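Local coordinates for Two-component insecticidal protein 16 kDa unit (Alcaligenes faecalis, PDB 5V3S) that serves as the 16 kDa aegerolysin-family unit of a two-component insecticidal toxin that kills corn rootworm, probably by a mechanism resembling that of Cry34Ab1/Cry35Ab1, at residues R14-W19 / D48-I53; S56-T61 / D67-A72; G85-Y90 / L95-Y100; N109-T114 / V123-G128. All blocks are in the same frame, centred on the assembly; numbering follows the deposited sequence.

Contact 1: R14-W19 / D48-I53; sequences RAYAQW and DKDKEI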
loop_
_atom_site.group_PDB
_atom_site.type_symbol
_atom_site.label_atom_id
_atom_site.label_comp_id
_atom_site.label_asym_id
_atom_site.label_seq_id
_atom_site.Cartn_x
_atom_site.Cartn_y
_atom_site.Cartn_z
ATOM N N ARG A 14 -18.352 -10.200 -8.525
ATOM C CA ARG A 14 -18.713 -9.907 -7.138
ATOM C C ARG A 14 -17.508 -9.603 -6.251
ATOM O O ARG A 14 -17.367 -8.508 -5.747
ATOM C CB ARG A 14 -19.481 -11.104 -6.568
ATOM C CG ARG A 14 -19.839 -11.062 -5.093
ATOM C CD ARG A 14 -20.773 -12.227 -4.731
ATOM N NE ARG A 14 -20.093 -13.525 -4.646
ATOM C CZ ARG A 14 -20.185 -14.542 -5.517
ATOM N NH1 ARG A 14 -20.958 -14.483 -6.609
ATOM N NH2 ARG A 14 -19.487 -15.656 -5.284
ATOM N N ALA A 15 -16.660 -10.605 -6.070
ATOM C CA ALA A 15 -15.419 -10.502 -5.307
ATOM C C ALA A 15 -14.513 -9.341 -5.734
ATOM O O ALA A 15 -13.766 -8.797 -4.913
ATOM C CB ALA A 15 -14.667 -11.825 -5.403
ATOM N N TYR A 16 -14.568 -8.964 -7.003
ATOM C CA TYR A 16 -13.657 -7.939 -7.550
ATOM C C TYR A 16 -14.193 -6.560 -7.250
ATOM O O TYR A 16 -13.493 -5.551 -7.425
ATOM C CB TYR A 16 -13.443 -8.088 -9.061
ATOM C CG TYR A 16 -12.532 -9.199 -9.494
ATOM C CD1 TYR A 16 -12.071 -10.129 -8.593
ATOM C CD2 TYR A 16 -12.118 -9.310 -10.823
ATOM C CE1 TYR A 16 -11.258 -11.160 -9.010
ATOM C CE2 TYR A 16 -11.338 -10.373 -11.235
ATOM C CZ TYR A 16 -10.894 -11.262 -10.321
ATOM O OH TYR A 16 -10.101 -12.306 -10.706
ATOM N N ALA A 17 -15.433 -6.519 -6.771
ATOM C CA ALA A 17 -16.074 -5.265 -6.480
ATOM C C ALA A 17 -15.454 -4.552 -5.278
ATOM O O ALA A 17 -15.695 -3.379 -5.099
ATOM C CB ALA A 17 -17.562 -5.495 -6.269
ATOM N N GLN A 18 -14.730 -5.276 -4.424
ATOM C CA GLN A 18 -13.915 -4.654 -3.348
ATOM C C GLN A 18 -12.451 -4.714 -3.790
ATOM O O GLN A 18 -11.917 -5.782 -4.105
ATOM C CB GLN A 18 -14.147 -5.369 -2.031
ATOM C CG GLN A 18 -13.321 -4.824 -0.881
ATOM C CD GLN A 18 -13.534 -3.320 -0.711
ATOM O OE1 GLN A 18 -13.146 -2.525 -1.564
ATOM N NE2 GLN A 18 -14.292 -2.956 0.314
ATOM N N TRP A 19 -11.824 -3.543 -3.931
ATOM C CA TRP A 19 -10.522 -3.512 -4.545
ATOM C C TRP A 19 -9.844 -2.229 -4.068
ATOM O O TRP A 19 -10.508 -1.264 -3.616
ATOM C CB TRP A 19 -10.575 -3.535 -6.067
ATOM C CG TRP A 19 -11.249 -2.302 -6.617
ATOM C CD1 TRP A 19 -12.605 -2.118 -6.782
ATOM C CD2 TRP A 19 -10.619 -1.076 -7.054
ATOM N NE1 TRP A 19 -12.848 -0.864 -7.287
ATOM C CE2 TRP A 19 -11.650 -0.199 -7.457
ATOM C CE3 TRP A 19 -9.299 -0.626 -7.091
ATOM C CZ2 TRP A 19 -11.400 1.085 -7.938
ATOM C CZ3 TRP A 19 -9.036 0.667 -7.598
ATOM C CH2 TRP A 19 -10.068 1.510 -8.002
ATOM N N ASP A 48 -4.939 -5.653 -13.622
ATOM C CA ASP A 48 -5.368 -6.950 -14.109
ATOM C C ASP A 48 -5.603 -7.862 -12.955
ATOM O O ASP A 48 -4.746 -8.574 -12.552
ATOM C CB ASP A 48 -4.366 -7.578 -15.061
ATOM C CG ASP A 48 -4.860 -8.818 -15.685
ATOM O OD1 ASP A 48 -5.936 -9.368 -15.335
ATOM O OD2 ASP A 48 -4.169 -9.269 -16.601
ATOM N N LYS A 49 -6.801 -7.749 -12.430
ATOM C CA LYS A 49 -7.259 -8.551 -11.304
ATOM C C LYS A 49 -7.198 -10.059 -11.528
ATOM O O LYS A 49 -7.217 -10.807 -10.551
ATOM C CB LYS A 49 -8.651 -8.103 -10.876
ATOM C CG LYS A 49 -8.751 -6.651 -10.380
ATOM C CD LYS A 49 -10.180 -6.348 -9.938
ATOM C CE LYS A 49 -10.456 -4.853 -9.784
ATOM N NZ LYS A 49 -11.882 -4.503 -9.487
ATOM N N ASP A 50 -7.058 -10.519 -12.772
ATOM C CA ASP A 50 -6.903 -11.981 -13.015
ATOM C C ASP A 50 -5.464 -12.444 -12.895
ATOM O O ASP A 50 -5.242 -13.627 -12.906
ATOM C CB ASP A 50 -7.474 -12.415 -14.385
ATOM C CG ASP A 50 -9.028 -12.168 -14.531
ATOM O OD1 ASP A 50 -9.802 -12.376 -13.614
ATOM O OD2 ASP A 50 -9.481 -11.746 -15.604
ATOM N N LYS A 51 -4.470 -11.546 -12.712
ATOM C CA LYS A 51 -3.089 -11.951 -12.675
ATOM C C LYS A 51 -2.521 -11.831 -11.213
ATOM O O LYS A 51 -1.962 -10.802 -10.855
ATOM C CB LYS A 51 -2.222 -11.117 -13.655
ATOM C CG LYS A 51 -2.263 -11.522 -15.166
ATOM C CD LYS A 51 -1.519 -10.494 -16.030
ATOM C CE LYS A 51 -0.794 -11.129 -17.225
ATOM N NZ LYS A 51 -1.624 -11.857 -18.245
ATOM N N GLU A 52 -2.689 -12.886 -10.435
ATOM C CA GLU A 52 -2.325 -12.901 -8.983
ATOM C C GLU A 52 -0.826 -12.951 -8.833
ATOM O O GLU A 52 -0.132 -13.583 -9.664
ATOM C CB GLU A 52 -2.955 -14.098 -8.230
ATOM C CG GLU A 52 -2.425 -14.351 -6.805
ATOM C CD GLU A 52 -3.235 -15.341 -5.936
ATOM O OE1 GLU A 52 -4.024 -16.112 -6.521
ATOM O OE2 GLU A 52 -3.074 -15.347 -4.675
ATOM N N ILE A 53 -0.314 -12.240 -7.840
ATOM C CA ILE A 53 1.077 -12.314 -7.439
ATOM C C ILE A 53 1.056 -12.582 -5.895
ATOM O O ILE A 53 0.090 -12.227 -5.163
ATOM C CB ILE A 53 1.902 -11.030 -7.792
ATOM C CG1 ILE A 53 1.424 -9.823 -6.968
ATOM C CG2 ILE A 53 1.874 -10.776 -9.292
ATOM C CD1 ILE A 53 2.132 -8.478 -7.257
#

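Contact 2: S56-T61 / D67-A72; sequences SQINGT and DSYTIA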
loop_
_atom_site.group_PDB
_atom_site.type_symbol
_atom_site.label_atom_id
_atom_site.label_comp_id
_atom_site.label_asym_id
_atom_site.label_seq_id
_atom_site.Cartn_x
_atom_site.Cartn_y
_atom_site.Cartn_z
ATOM N N SER A 56 5.421 -12.547 -1.534
ATOM C CA SER A 56 6.845 -12.665 -1.769
ATOM C C SER A 56 7.365 -11.895 -3.022
ATOM O O SER A 56 8.528 -11.438 -3.057
ATOM C CB SER A 56 7.282 -14.133 -1.720
ATOM O OG SER A 56 6.809 -14.913 -2.834
ATOM N N GLN A 57 6.514 -11.748 -4.026
ATOM C CA GLN A 57 6.830 -10.937 -5.212
ATOM C C GLN A 57 6.839 -9.421 -4.975
ATOM O O GLN A 57 7.553 -8.714 -5.695
ATOM C CB GLN A 57 5.888 -11.248 -6.342
ATOM C CG GLN A 57 6.112 -12.704 -6.789
ATOM C CD GLN A 57 5.191 -13.075 -7.882
ATOM O OE1 GLN A 57 4.036 -13.511 -7.624
ATOM N NE2 GLN A 57 5.592 -12.767 -9.119
ATOM N N ILE A 58 6.130 -8.984 -3.936
ATOM C CA ILE A 58 6.172 -7.591 -3.472
ATOM C C ILE A 58 7.380 -7.333 -2.553
ATOM O O ILE A 58 8.122 -6.338 -2.736
ATOM C CB ILE A 58 4.865 -7.270 -2.774
ATOM C CG1 ILE A 58 3.748 -7.297 -3.773
ATOM C CG2 ILE A 58 4.858 -5.887 -2.150
ATOM C CD1 ILE A 58 2.404 -7.344 -3.089
ATOM N N ASN A 59 7.549 -8.219 -1.549
ATOM C CA ASN A 59 8.573 -8.033 -0.579
ATOM C C ASN A 59 9.954 -7.992 -1.215
ATOM O O ASN A 59 10.269 -8.814 -2.099
ATOM C CB ASN A 59 8.480 -9.126 0.473
ATOM C CG ASN A 59 7.346 -8.898 1.392
ATOM O OD1 ASN A 59 6.831 -7.775 1.451
ATOM N ND2 ASN A 59 6.791 -9.962 1.919
ATOM N N GLY A 60 10.763 -7.002 -0.836
ATOM C CA GLY A 60 12.058 -6.794 -1.442
ATOM C C GLY A 60 12.143 -5.845 -2.603
ATOM O O GLY A 60 13.285 -5.452 -3.052
ATOM N N THR A 61 10.996 -5.398 -3.074
ATOM C CA THR A 61 10.884 -4.470 -4.202
ATOM C C THR A 61 11.591 -3.159 -3.824
ATOM O O THR A 61 11.278 -2.534 -2.833
ATOM C CB THR A 61 9.410 -4.197 -4.569
ATOM O OG1 THR A 61 8.877 -5.378 -5.117
ATOM C CG2 THR A 61 9.264 -3.143 -5.725
ATOM N N ASP A 67 10.690 7.626 -8.571
ATOM C CA ASP A 67 9.811 6.627 -9.146
ATOM C C ASP A 67 8.696 6.231 -8.197
ATOM O O ASP A 67 8.699 6.521 -7.036
ATOM C CB ASP A 67 10.575 5.336 -9.426
ATOM C CG ASP A 67 11.523 5.416 -10.619
ATOM O OD1 ASP A 67 11.502 6.396 -11.430
ATOM O OD2 ASP A 67 12.317 4.444 -10.777
ATOM N N SER A 68 7.704 5.544 -8.753
ATOM C CA SER A 68 6.692 4.973 -7.867
ATOM C C SER A 68 6.579 3.447 -8.105
ATOM O O SER A 68 7.083 2.871 -9.078
ATOM C CB SER A 68 5.342 5.603 -8.107
ATOM O OG SER A 68 4.838 5.332 -9.439
ATOM N N TYR A 69 5.824 2.831 -7.231
ATOM C CA TYR A 69 5.474 1.380 -7.409
ATOM C C TYR A 69 4.062 1.223 -6.851
ATOM O O TYR A 69 3.728 1.936 -5.905
ATOM C CB TYR A 69 6.411 0.577 -6.563
ATOM C CG TYR A 69 6.081 -0.884 -6.462
ATOM C CD1 TYR A 69 6.275 -1.767 -7.553
ATOM C CD2 TYR A 69 5.642 -1.433 -5.238
ATOM C CE1 TYR A 69 6.041 -3.175 -7.408
ATOM C CE2 TYR A 69 5.448 -2.833 -5.103
ATOM C CZ TYR A 69 5.596 -3.670 -6.185
ATOM O OH TYR A 69 5.338 -5.026 -6.042
ATOM N N THR A 70 3.259 0.345 -7.483
ATOM C CA THR A 70 1.875 0.164 -7.079
ATOM C C THR A 70 1.681 -1.255 -6.643
ATOM O O THR A 70 2.159 -2.221 -7.326
ATOM C CB THR A 70 0.967 0.495 -8.285
ATOM O OG1 THR A 70 1.182 1.870 -8.643
ATOM C CG2 THR A 70 -0.460 0.257 -7.968
ATOM N N ILE A 71 0.941 -1.366 -5.557
ATOM C CA ILE A 71 0.471 -2.637 -5.002
ATOM C C ILE A 71 -1.073 -2.643 -5.272
ATOM O O ILE A 71 -1.784 -1.641 -5.073
ATOM C CB ILE A 71 0.810 -2.714 -3.529
ATOM C CG1 ILE A 71 2.293 -2.878 -3.310
ATOM C CG2 ILE A 71 0.053 -3.804 -2.812
ATOM C CD1 ILE A 71 2.791 -2.583 -1.923
ATOM N N ALA A 72 -1.593 -3.803 -5.572
ATOM C CA ALA A 72 -3.035 -3.882 -5.851
ATOM C C ALA A 72 -3.574 -5.136 -5.240
ATOM O O ALA A 72 -2.931 -6.156 -5.305
ATOM C CB ALA A 72 -3.244 -3.916 -7.333
HETATM O O HOH W 1 6.503 -6.710 -7.672
#

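Contact 3: G85-Y90 / L95-Y100; sequences GGFSLY and LVFEYY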
loop_
_atom_site.group_PDB
_atom_site.type_symbol
_atom_site.label_atom_id
_atom_site.label_comp_id
_atom_site.label_asym_id
_atom_site.label_seq_id
_atom_site.Cartn_x
_atom_site.Cartn_y
_atom_site.Cartn_z
ATOM N N GLY A 85 -5.011 -6.512 4.685
ATOM C CA GLY A 85 -3.546 -6.782 4.649
ATOM C C GLY A 85 -2.766 -5.540 5.035
ATOM O O GLY A 85 -3.334 -4.510 5.488
ATOM N N GLY A 86 -1.456 -5.600 4.711
ATOM C CA GLY A 86 -0.548 -4.502 5.016
ATOM C C GLY A 86 0.842 -4.735 4.440
ATOM O O GLY A 86 1.170 -5.801 3.859
ATOM N N PHE A 87 1.705 -3.713 4.637
ATOM C CA PHE A 87 3.103 -3.777 4.226
ATOM C C PHE A 87 3.815 -2.634 4.901
ATOM O O PHE A 87 3.185 -1.691 5.387
ATOM C CB PHE A 87 3.320 -3.681 2.692
ATOM C CG PHE A 87 2.867 -2.385 2.079
ATOM C CD1 PHE A 87 1.512 -2.204 1.737
ATOM C CD2 PHE A 87 3.784 -1.285 1.902
ATOM C CE1 PHE A 87 1.101 -1.024 1.214
ATOM C CE2 PHE A 87 3.326 -0.067 1.341
ATOM C CZ PHE A 87 1.964 0.029 1.025
ATOM N N SER A 88 5.124 -2.650 4.799
ATOM C CA SER A 88 6.028 -1.705 5.445
ATOM C C SER A 88 7.033 -1.175 4.435
ATOM O O SER A 88 7.309 -1.778 3.422
ATOM C CB SER A 88 6.746 -2.279 6.692
ATOM O OG SER A 88 5.817 -2.785 7.700
ATOM N N LEU A 89 7.497 0.032 4.677
ATOM C CA LEU A 89 8.518 0.564 3.726
ATOM C C LEU A 89 9.691 0.963 4.552
ATOM O O LEU A 89 9.550 1.597 5.590
ATOM C CB LEU A 89 8.077 1.807 3.043
ATOM C CG LEU A 89 8.922 2.346 1.909
ATOM C CD1 LEU A 89 8.859 1.514 0.686
ATOM C CD2 LEU A 89 8.506 3.748 1.581
ATOM N N TYR A 90 10.851 0.671 4.026
ATOM C CA TYR A 90 12.114 0.943 4.707
ATOM C C TYR A 90 13.001 1.852 3.822
ATOM O O TYR A 90 12.841 1.918 2.591
ATOM C CB TYR A 90 12.873 -0.354 4.919
ATOM C CG TYR A 90 12.185 -1.287 5.829
ATOM C CD1 TYR A 90 11.114 -2.047 5.369
ATOM C CD2 TYR A 90 12.569 -1.415 7.130
ATOM C CE1 TYR A 90 10.397 -2.879 6.240
ATOM C CE2 TYR A 90 11.860 -2.242 7.996
ATOM C CZ TYR A 90 10.778 -2.974 7.517
ATOM O OH TYR A 90 10.148 -3.834 8.437
ATOM N N LEU A 95 12.976 1.734 9.398
ATOM C CA LEU A 95 11.531 1.603 9.081
ATOM C C LEU A 95 10.930 3.026 8.942
ATOM O O LEU A 95 10.989 3.809 9.892
ATOM C CB LEU A 95 10.854 0.835 10.211
ATOM C CG LEU A 95 9.317 0.641 10.040
ATOM C CD1 LEU A 95 8.954 -0.103 8.809
ATOM C CD2 LEU A 95 8.837 -0.092 11.292
ATOM N N VAL A 96 10.326 3.337 7.771
ATOM C CA VAL A 96 9.770 4.625 7.488
ATOM C C VAL A 96 8.260 4.640 7.825
ATOM O O VAL A 96 7.831 5.533 8.572
ATOM C CB VAL A 96 10.055 4.976 6.048
ATOM C CG1 VAL A 96 9.379 6.287 5.650
ATOM C CG2 VAL A 96 11.593 4.985 5.883
ATOM N N PHE A 97 7.510 3.670 7.336
ATOM C CA PHE A 97 6.022 3.538 7.671
ATOM C C PHE A 97 5.522 2.110 7.614
ATOM O O PHE A 97 6.140 1.216 7.084
ATOM C CB PHE A 97 5.078 4.437 6.864
ATOM C CG PHE A 97 4.878 4.067 5.391
ATOM C CD1 PHE A 97 4.092 3.030 4.989
ATOM C CD2 PHE A 97 5.448 4.846 4.369
ATOM C CE1 PHE A 97 3.873 2.754 3.639
ATOM C CE2 PHE A 97 5.245 4.576 3.053
ATOM C CZ PHE A 97 4.453 3.502 2.668
ATOM N N GLU A 98 4.419 1.911 8.293
ATOM C CA GLU A 98 3.658 0.670 8.275
ATOM C C GLU A 98 2.285 1.082 7.782
ATOM O O GLU A 98 1.760 2.173 8.169
ATOM C CB GLU A 98 3.569 0.057 9.651
ATOM C CG GLU A 98 4.927 -0.484 10.135
ATOM C CD GLU A 98 4.941 -0.747 11.628
ATOM O OE1 GLU A 98 4.231 -0.092 12.426
ATOM O OE2 GLU A 98 5.607 -1.667 11.967
ATOM N N TYR A 99 1.767 0.310 6.804
ATOM C CA TYR A 99 0.433 0.570 6.328
ATOM C C TYR A 99 -0.469 -0.680 6.516
ATOM O O TYR A 99 0.018 -1.802 6.445
ATOM C CB TYR A 99 0.476 0.998 4.855
ATOM C CG TYR A 99 -0.876 1.421 4.341
ATOM C CD1 TYR A 99 -1.531 2.575 4.885
ATOM C CD2 TYR A 99 -1.530 0.646 3.394
ATOM C CE1 TYR A 99 -2.800 2.939 4.406
ATOM C CE2 TYR A 99 -2.730 1.024 2.896
ATOM C CZ TYR A 99 -3.374 2.155 3.420
ATOM O OH TYR A 99 -4.633 2.419 2.922
ATOM N N TYR A 100 -1.765 -0.466 6.722
ATOM C CA TYR A 100 -2.734 -1.588 6.968
ATOM C C TYR A 100 -4.066 -1.155 6.484
ATOM O O TYR A 100 -4.413 0.044 6.570
ATOM C CB TYR A 100 -2.803 -1.957 8.498
ATOM C CG TYR A 100 -4.020 -2.803 8.917
ATOM C CD1 TYR A 100 -4.030 -4.147 8.678
ATOM C CD2 TYR A 100 -5.198 -2.223 9.456
ATOM C CE1 TYR A 100 -5.125 -4.947 8.933
ATOM C CE2 TYR A 100 -6.301 -3.027 9.764
ATOM C CZ TYR A 100 -6.228 -4.412 9.504
ATOM O OH TYR A 100 -7.258 -5.250 9.765
HETATM O O HOH W 2 6.881 -3.554 10.179
#

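Contact 4: N109-T114 / V123-G128; sequences NSDELT and VIKKGG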
loop_
_atom_site.group_PDB
_atom_site.type_symbol
_atom_site.label_atom_id
_atom_site.label_comp_id
_atom_site.label_asym_id
_atom_site.label_seq_id
_atom_site.Cartn_x
_atom_site.Cartn_y
_atom_site.Cartn_z
ATOM N N ASN A 109 -14.871 0.013 5.105
ATOM C CA ASN A 109 -13.415 0.134 4.837
ATOM C C ASN A 109 -12.785 0.857 6.003
ATOM O O ASN A 109 -13.379 1.833 6.522
ATOM C CB ASN A 109 -13.177 0.958 3.546
ATOM C CG ASN A 109 -13.703 0.296 2.287
ATOM O OD1 ASN A 109 -13.421 -0.877 2.001
ATOM N ND2 ASN A 109 -14.411 1.066 1.471
ATOM N N SER A 110 -11.609 0.382 6.452
ATOM C CA SER A 110 -10.747 1.165 7.292
ATOM C C SER A 110 -9.276 0.996 6.864
ATOM O O SER A 110 -8.892 0.025 6.165
ATOM C CB SER A 110 -10.876 0.768 8.758
ATOM O OG SER A 110 -10.279 -0.504 9.025
ATOM N N ASP A 111 -8.476 1.947 7.285
ATOM C CA ASP A 111 -7.002 1.760 7.128
ATOM C C ASP A 111 -6.240 2.448 8.213
ATOM O O ASP A 111 -6.811 3.041 9.156
ATOM C CB ASP A 111 -6.615 2.200 5.720
ATOM C CG ASP A 111 -6.587 3.740 5.539
ATOM O OD1 ASP A 111 -6.809 4.530 6.559
ATOM O OD2 ASP A 111 -6.324 4.102 4.352
ATOM N N GLU A 112 -4.925 2.381 8.135
ATOM C CA GLU A 112 -4.120 3.002 9.161
ATOM C C GLU A 112 -2.740 3.066 8.612
ATOM O O GLU A 112 -2.246 2.056 8.140
ATOM C CB GLU A 112 -4.088 2.162 10.414
ATOM C CG GLU A 112 -3.081 2.623 11.448
ATOM C CD GLU A 112 -3.662 3.582 12.423
ATOM O OE1 GLU A 112 -4.611 4.312 12.056
ATOM O OE2 GLU A 112 -3.172 3.581 13.566
ATOM N N LEU A 113 -2.188 4.265 8.663
ATOM C CA LEU A 113 -0.775 4.562 8.243
ATOM C C LEU A 113 -0.016 5.044 9.430
ATOM O O LEU A 113 -0.332 6.086 10.014
ATOM C CB LEU A 113 -0.748 5.641 7.192
ATOM C CG LEU A 113 0.651 6.191 6.919
ATOM C CD1 LEU A 113 1.417 5.142 6.094
ATOM C CD2 LEU A 113 0.559 7.470 6.196
ATOM N N THR A 114 0.953 4.253 9.851
ATOM C CA THR A 114 1.790 4.521 10.966
ATOM C C THR A 114 3.147 5.025 10.471
ATOM O O THR A 114 3.955 4.215 9.990
ATOM C CB THR A 114 1.986 3.215 11.813
ATOM O OG1 THR A 114 0.704 2.565 12.128
ATOM C CG2 THR A 114 2.702 3.497 13.136
ATOM N N VAL A 123 5.824 11.956 5.055
ATOM C CA VAL A 123 5.025 10.906 4.499
ATOM C C VAL A 123 3.565 11.322 4.482
ATOM O O VAL A 123 3.016 11.579 5.546
ATOM C CB VAL A 123 5.204 9.630 5.294
ATOM C CG1 VAL A 123 4.414 8.520 4.695
ATOM C CG2 VAL A 123 6.608 9.147 5.278
ATOM N N ILE A 124 2.970 11.367 3.307
ATOM C CA ILE A 124 1.559 11.849 3.091
ATOM C C ILE A 124 0.690 10.862 2.301
ATOM O O ILE A 124 1.069 10.488 1.171
ATOM C CB ILE A 124 1.487 13.218 2.440
ATOM C CG1 ILE A 124 2.303 14.302 3.192
ATOM C CG2 ILE A 124 -0.024 13.633 2.333
ATOM C CD1 ILE A 124 1.695 14.802 4.467
ATOM N N LYS A 125 -0.479 10.483 2.897
ATOM C CA LYS A 125 -1.448 9.674 2.159
ATOM C C LYS A 125 -2.700 10.485 1.648
ATOM O O LYS A 125 -3.228 11.354 2.364
ATOM C CB LYS A 125 -1.880 8.539 3.055
ATOM C CG LYS A 125 -2.905 7.602 2.438
ATOM C CD LYS A 125 -3.192 6.445 3.381
ATOM C CE LYS A 125 -4.013 6.945 4.579
ATOM N NZ LYS A 125 -5.505 6.970 4.415
ATOM N N LYS A 126 -3.130 10.180 0.437
ATOM C CA LYS A 126 -4.345 10.717 -0.180
ATOM C C LYS A 126 -5.177 9.511 -0.533
ATOM O O LYS A 126 -4.658 8.454 -0.900
ATOM C CB LYS A 126 -4.040 11.545 -1.438
ATOM C CG LYS A 126 -3.053 12.734 -1.243
ATOM C CD LYS A 126 -3.690 14.077 -0.811
ATOM C CE LYS A 126 -2.619 15.073 -0.253
ATOM N NZ LYS A 126 -3.261 16.034 0.700
ATOM N N GLY A 127 -6.520 9.625 -0.402
ATOM C CA GLY A 127 -7.384 8.443 -0.509
ATOM C C GLY A 127 -7.290 7.600 0.743
ATOM O O GLY A 127 -6.584 7.928 1.725
ATOM N N GLY A 128 -7.992 6.476 0.781
ATOM C CA GLY A 128 -7.875 5.570 1.931
ATOM C C GLY A 128 -8.834 6.026 3.025
ATOM O O GLY A 128 -9.686 6.868 2.778
#

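Contact 1: R14-W19 / D48-I53
Tyr16 and Lys49 bring the two backbones no closer than 7.4 Å between their CA atoms, so side chains do the joining. Residues 48-53 open with a type I beta turn, closed by Lys51 N on Asp48 O at 3.0 Å. The same corner holds an Asx turn, in which Asp48 OD1 accepts from Asp50 N at 3.0 Å. From this corner Lys49 points at the segment that leads from the N-terminal helix into strand 19-27 of the aegerolysin beta-sandwich, and the carboxylate of Asp50 reaches it. The first torsion of Lys49, chi1 -62°, sets CG opposite its carbonyl carbon, and the chain then runs out extended along one face of the phenol of Tyr16. The two side chains lie alongside, pointing in opposite directions. Lys49 CB sits over that face, toward the rim, 3.5 Å from Tyr16 CE2. The ammonium end travels on to the backbone, where Lys49 NZ donates to Tyr16 O at 2.8 Å, tilted 31° from the carbonyl plane. There it also meets the indole of Trp19 in an off-centre cation-pi contact, with Lys49 NZ 4.0 Å from the centroid of the Trp19 five-membered ring. One long side chain thus grips ring, carbonyl and indole in turn. Lys42 reinforces the corner through NZ, which bonds both Tyr16 OH and Lys49 O, while Lys12 forms a salt bridge with Asp50. At the far end of the phenol, Tyr16 OH donates to Asp50 OD1 at 2.9 Å, meeting the carboxylate on its anti side and 19° out of its plane.

Contact 2: S56-T61 / D67-A72
Thr61 and Tyr69 meet through a CH-pi contact: Thr61 CG2 stands over the middle of the phenol, 3.6 Å from the Tyr69 ring centroid and 9° off the ring normal. The two side chains approach from opposite directions, and with chi1 of Thr61 at -69° the methyl is turned onto the ring while OG1 is left for a polar task. Ile58 runs roughly perpendicular to Tyr69. Its CG2 lies at the edge of the ring, 4.3 Å from Tyr69 CE2, and also touches Ile71 CD1 at 3.9 Å, so this methyl sits between ring and isoleucine. Ile58 CG1 comes to 3.6 Å from Tyr69 OH. These contacts seat the short helix 55-58 and the loop after it on strand 68-74, an inner strand of the six-stranded sheet of the aegerolysin beta-sandwich. Gly60 and Thr61 form backbone bonds with Val33 in strand 31-38 of the opposing sheet, so residues 56-61 touch both layers. Hydrogen bonds shape the loop itself. A type II beta turn runs from Ile58 to Thr61, with Gly60 taking the positive phi that such a turn needs at its third position. Ile58 O is gripped twice from the same face of its plane, by Thr61 N at 3.0 Å and by Thr61 OG1 at 2.7 Å. No direct hydrogen bond spans the two segments; a water does so instead, donating to Gln57 O at 3.0 Å. The same water lies 2.6 Å from Tyr69 OH, tying the end of the phenol to the helix backbone.

Contact 3: G85-Y90 / L95-Y100
Phe87 and Phe97 lie on one face of an antiparallel beta hairpin, their rings obliquely turned, with Phe87 CE2 3.7 Å from Phe97 CE1. Phe87 also meets the Tyr99 ring, completing an aromatic cluster, and Leu89 lays CB over one face of Phe97, 4.1 Å from the ring centroid. On the reverse face, Leu95 CD1 packs over the Tyr90 ring, 3.9 Å from its centroid. Farther along that face a water joins Ser88 OG at 2.8 Å to Glu98 OE2 at 2.9 Å. Behind the side chains stands the backbone ladder, in which Tyr99 N reaches Phe87 O at 2.8 Å in a nearly straight bond. A classic beta bulge interrupts it, since Val96 and Phe97 both face Leu89: Val96 N donates to Leu89 O at 2.9 Å, and Phe97 N adds a weak bond at 3.4 Å. The extra residue shifts the register by one, so that Leu95 pairs with Tyr90. Strands 19-27 and 136-144 of the opposing sheet close over the aromatic cluster. The hairpin is therefore two-sided: aromatic and aliphatic carbon fills the sandwich interior, while the other face mixes the Tyr90-Leu95 packing with the water-bridged Ser88 and Glu98.

Contact 4: N109-T114 / V123-G128
Asp111 and Lys125 form the tight end of this contact, their side chains coming from opposite directions to a salt bridge of 3.0 Å between Asp111 OD2 and Lys125 NZ. The ammonium group meets the carboxylate on its syn side, 16° out of plane. Lys125 sets out extended and then bends at chi3 (72°) and chi4, a fold that lets NZ also donate to Gly127 O at 3.1 Å, in the carbonyl plane on a lone pair. The glycine loop after the strand presses in as well, with Gly128 CA 3.2 Å from Asp111 OD2. That oxygen is shared further with Gly129 N and with Tyr99 OH; so many donors would be expected to favour the ionised carboxylate.

Packing is slacker on the apolar side. Leu113 lies alongside Lys125, its CD2 4.1 Å from Lys125 CB, and the same methyl is 4.3 Å from Val123 CG1. Here Leu113 also rests on Phe97, and Val123 on strand 136-144. Glu112 and Ile124, the alternate residues of the two strands, have their CB atoms directed away from the contact and are exposed. No backbone bond links the segments: their strand axes approach to 9.2 Å and run antiparallel at 166°. Such spacing belongs to strands stacked face to face from separate sheets, here the two outermost strands, 110-115 and 121-126, closing one border of the aegerolysin beta-sandwich.

In the fold
The contacts follow one another along the chain and spread across one beta-sandwich. Contact 3 is the hairpin within the five-stranded sheet, and contact 4 lies beside it, centres about 11 Å apart; Glu98 O and Thr114 N pair at 2.8 Å between neighbouring strands 94-103 and 110-115. On the other flank, contact 2 is about 12 Å from contact 3 by centres, and Ile71 CD1 packs against Phe87 CE1 across the interior. Contacts 2 and 4 stand on opposite sides of the chain's centre, contact 4 at the sandwich border. Contact 1 is more peripheral, yet Ile53 touches Ile58 of contact 2 and Gln18 packs beside Asn109 of contact 4. One domain thus carries both sheets.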